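Hypothetical Thioesterase Protein SP_1851 (Streptococcus pneumoniae serotype 4, PDB 4XY5) is probably an acyl-CoA thioesterase of the PaaI type with a hot-dog fold, hydrolysing the thioester bond of substrates not yet established. Local coordinates at residues Glu21-Gly26 with Ser58-Ile63. The protein carries 1 engineered substitution. Numbering follows the deposited sequence.
Sequences EKMRDG and SGLVVI
The flat group of the contact is the Gly26 carbonyl, and CG1 of Val61 lies over one face of it: CG1 is 3.4 Å from Gly26 O and 3.7 Å from Gly26 C, standing about 3.0 Å above the carbonyl plane. The second planar group, the Leu60 carbonyl, is met differently, since Met23 CE approaches its oxygen at 3.6 Å with a C-O-CE angle near 120°, leaning only modestly from that plane. Both belong to a hot-dog fold, in which helix 47-64 lies against an antiparallel sheet; here the late turns of the helix meet outer strand 19-24 and the turn leading into strand 27-33. Asp25 and Gly26, both with positive phi, have backbone angles close to a type I' turn, which joins the two strands as a hairpin. Earlier in the strand a classic bulge sets two residues, Glu21 and Lys22, against Val29 alone on strand 27-33.

Met23 provides the long reach. Its CG is anti to the backbone N (chi1 179°) and the chain stays extended to the methyl, carrying CE from the strand to the helix. Leu60 crosses the thioether at about a right angle, its CD2 lying 3.9 Å from SD of Met23. On the helix, Leu60 and Ile63 also pack on Tyr41 of the second subunit, so the methionine methyl sits beside residues of the subunit interface.

Across the two segments the contact is van der Waals in kind, burying 220 Å² in total. Polar linkage comes from Ser64, whose OG hydrogen-bonds both Gly26 N and Val61 O, tying the turn to the helix end. Met23 CE ends in a notch between two helix side chains, 3.8 Å from Leu60 CD2 and 3.8 Å from Ile63 CG2.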
ATOM      1  N   GLU A  21      -9.486  17.265 -19.446  1.00 16.57           N
ATOM      2  CA  GLU A  21     -10.754  17.971 -19.298  1.00 17.04           C
ATOM      3  C   GLU A  21     -10.683  19.045 -18.227  1.00 21.70           C
ATOM      4  O   GLU A  21     -11.353  20.079 -18.318  1.00 18.67           O
ATOM      5  CB  GLU A  21     -11.871  16.992 -18.962  1.00 23.46           C
ATOM      6  CG  GLU A  21     -12.206  16.047 -20.091  1.00 27.23           C
ATOM      7  CD  GLU A  21     -13.489  15.295 -19.848  1.00 28.88           C
ATOM      8  OE1 GLU A  21     -14.014  15.349 -18.710  1.00 33.77           O
ATOM      9  OE2 GLU A  21     -13.973  14.650 -20.800  1.00 32.06           O
ATOM     10  N   LYS A  22      -9.875  18.796 -17.204  1.00 14.56           N
ATOM     11  CA  LYS A  22      -9.808  19.710 -16.082  1.00 18.65           C
ATOM     12  C   LYS A  22      -8.474  19.628 -15.374  1.00 18.57           C
ATOM     13  O   LYS A  22      -7.964  18.538 -15.117  1.00 15.25           O
ATOM     14  CB  LYS A  22     -10.950  19.408 -15.110  1.00 17.55           C
ATOM     15  CG  LYS A  22     -10.966  20.250 -13.858  1.00 19.42           C
ATOM     16  CD  LYS A  22     -12.052  19.715 -12.945  1.00 19.74           C
ATOM     17  CE  LYS A  22     -12.008  20.328 -11.560  1.00 23.83           C
ATOM     18  NZ  LYS A  22     -12.978  19.588 -10.685  1.00 26.40           N
ATOM     19  N   MET A  23      -7.910  20.785 -15.053  1.00 15.12           N
ATOM     20  CA  MET A  23      -6.649  20.830 -14.317  1.00 19.34           C
ATOM     21  C   MET A  23      -6.575  22.154 -13.565  1.00 23.05           C
ATOM     22  O   MET A  23      -6.186  23.176 -14.131  1.00 26.93           O
ATOM     23  CB  MET A  23      -5.459  20.647 -15.271  1.00 15.49           C
ATOM     24  CG  MET A  23      -4.082  20.693 -14.635  1.00 19.26           C
ATOM     25  SD  MET A  23      -2.774  20.153 -15.765  1.00 25.08           S
ATOM     26  CE  MET A  23      -1.316  20.541 -14.791  1.00 17.21           C
ATOM     27  N   ARG A  24      -6.982  22.139 -12.298  1.00 18.69           N
ATOM     28  CA  ARG A  24      -7.004  23.354 -11.487  1.00 25.00           C
ATOM     29  C   ARG A  24      -7.066  23.066  -9.989  1.00 19.59           C
ATOM     30  O   ARG A  24      -7.853  22.234  -9.542  1.00 19.88           O
ATOM     31  CB  ARG A  24      -8.196  24.238 -11.882  1.00 23.66           C
ATOM     32  CG  ARG A  24      -9.559  23.566 -11.742  1.00 25.62           C
ATOM     33  CD  ARG A  24     -10.708  24.542 -12.044  1.00 26.61           C
ATOM     34  NE  ARG A  24     -10.910  24.729 -13.476  1.00 33.54           N
ATOM     35  CZ  ARG A  24     -11.722  25.638 -14.014  1.00 31.79           C
ATOM     36  NH1 ARG A  24     -12.418  26.465 -13.242  1.00 28.72           N
ATOM     37  NH2 ARG A  24     -11.830  25.721 -15.331  1.00 36.06           N
ATOM     38  N   ASP A  25      -6.220  23.761  -9.233  1.00 18.92           N
ATOM     39  CA  ASP A  25      -6.322  23.818  -7.779  1.00 23.71           C
ATOM     40  C   ASP A  25      -6.418  22.442  -7.131  1.00 21.13           C
ATOM     41  O   ASP A  25      -7.262  22.211  -6.267  1.00 23.34           O
ATOM     42  CB  ASP A  25      -7.532  24.675  -7.386  1.00 23.14           C
ATOM     43  CG  ASP A  25      -7.478  26.064  -7.989  1.00 29.80           C
ATOM     44  OD1 ASP A  25      -6.412  26.710  -7.878  1.00 30.19           O
ATOM     45  OD2 ASP A  25      -8.491  26.497  -8.593  1.00 29.69           O
ATOM     46  N   GLY A  26      -5.567  21.523  -7.575  1.00 19.40           N
ATOM     47  CA  GLY A  26      -5.464  20.220  -6.945  1.00 18.41           C
ATOM     48  C   GLY A  26      -6.487  19.211  -7.423  1.00 16.00           C
ATOM     49  O   GLY A  26      -6.659  18.170  -6.806  1.00 17.27           O
ATOM     50  N   SER A  58      -1.661  11.988 -10.970  1.00  9.48           N
ATOM     51  CA  SER A  58      -1.191  12.451  -9.663  1.00  9.60           C
ATOM     52  C   SER A  58      -0.149  13.557  -9.825  1.00 11.72           C
ATOM     53  O   SER A  58      -0.143  14.546  -9.082  1.00 13.32           O
ATOM     54  CB  SER A  58      -0.603  11.293  -8.847  1.00  9.98           C
ATOM     55  OG  SER A  58      -0.153  11.750  -7.571  1.00 15.59           O
ATOM     56  N   GLY A  59       0.740  13.385 -10.794  1.00 11.40           N
ATOM     57  CA  GLY A  59       1.749  14.397 -11.066  1.00 13.48           C
ATOM     58  C   GLY A  59       1.103  15.691 -11.535  1.00 17.07           C
ATOM     59  O   GLY A  59       1.503  16.777 -11.114  1.00 15.16           O
ATOM     60  N   LEU A  60       0.097  15.569 -12.395  1.00 13.05           N
ATOM     61  CA  LEU A  60      -0.645  16.742 -12.865  1.00 12.81           C
ATOM     62  C   LEU A  60      -1.345  17.452 -11.706  1.00 15.36           C
ATOM     63  O   LEU A  60      -1.435  18.680 -11.686  1.00 14.51           O
ATOM     64  CB  LEU A  60      -1.655  16.348 -13.946  1.00 14.23           C
ATOM     65  CG  LEU A  60      -1.069  15.906 -15.303  1.00 17.27           C
ATOM     66  CD1 LEU A  60      -2.167  15.352 -16.169  1.00 14.55           C
ATOM     67  CD2 LEU A  60      -0.363  17.052 -16.014  1.00 17.10           C
ATOM     68  N   VAL A  61      -1.827  16.698 -10.718  1.00 13.72           N
ATOM     69  CA  VAL A  61      -2.424  17.347  -9.548  1.00 13.24           C
ATOM     70  C   VAL A  61      -1.382  18.212  -8.835  1.00 15.43           C
ATOM     71  O   VAL A  61      -1.675  19.355  -8.478  1.00 17.56           O
ATOM     72  CB  VAL A  61      -3.018  16.332  -8.553  1.00 12.91           C
ATOM     73  CG1 VAL A  61      -3.451  17.027  -7.260  1.00 13.99           C
ATOM     74  CG2 VAL A  61      -4.207  15.624  -9.159  1.00 12.55           C
ATOM     75  N   VAL A  62      -0.176  17.673  -8.649  1.00 13.43           N
ATOM     76  CA  VAL A  62       0.943  18.412  -8.063  1.00 16.58           C
ATOM     77  C   VAL A  62       1.204  19.720  -8.805  1.00 18.43           C
ATOM     78  O   VAL A  62       1.318  20.780  -8.193  1.00 19.15           O
ATOM     79  CB  VAL A  62       2.266  17.612  -8.092  1.00 20.50           C
ATOM     80  CG1 VAL A  62       3.419  18.490  -7.609  1.00 22.96           C
ATOM     81  CG2 VAL A  62       2.186  16.347  -7.250  1.00 21.44           C
ATOM     82  N   ILE A  63       1.317  19.629 -10.128  1.00 15.27           N
ATOM     83  CA  ILE A  63       1.618  20.817 -10.922  1.00 18.40           C
ATOM     84  C   ILE A  63       0.516  21.857 -10.756  1.00 18.99           C
ATOM     85  O   ILE A  63       0.793  23.051 -10.638  1.00 21.63           O
ATOM     86  CB  ILE A  63       1.810  20.460 -12.397  1.00 17.79           C
ATOM     87  CG1 ILE A  63       3.070  19.605 -12.552  1.00 18.31           C
ATOM     88  CG2 ILE A  63       1.942  21.719 -13.255  1.00 23.41           C
ATOM     89  CD1 ILE A  63       3.268  19.074 -13.942  1.00 29.55           C
TER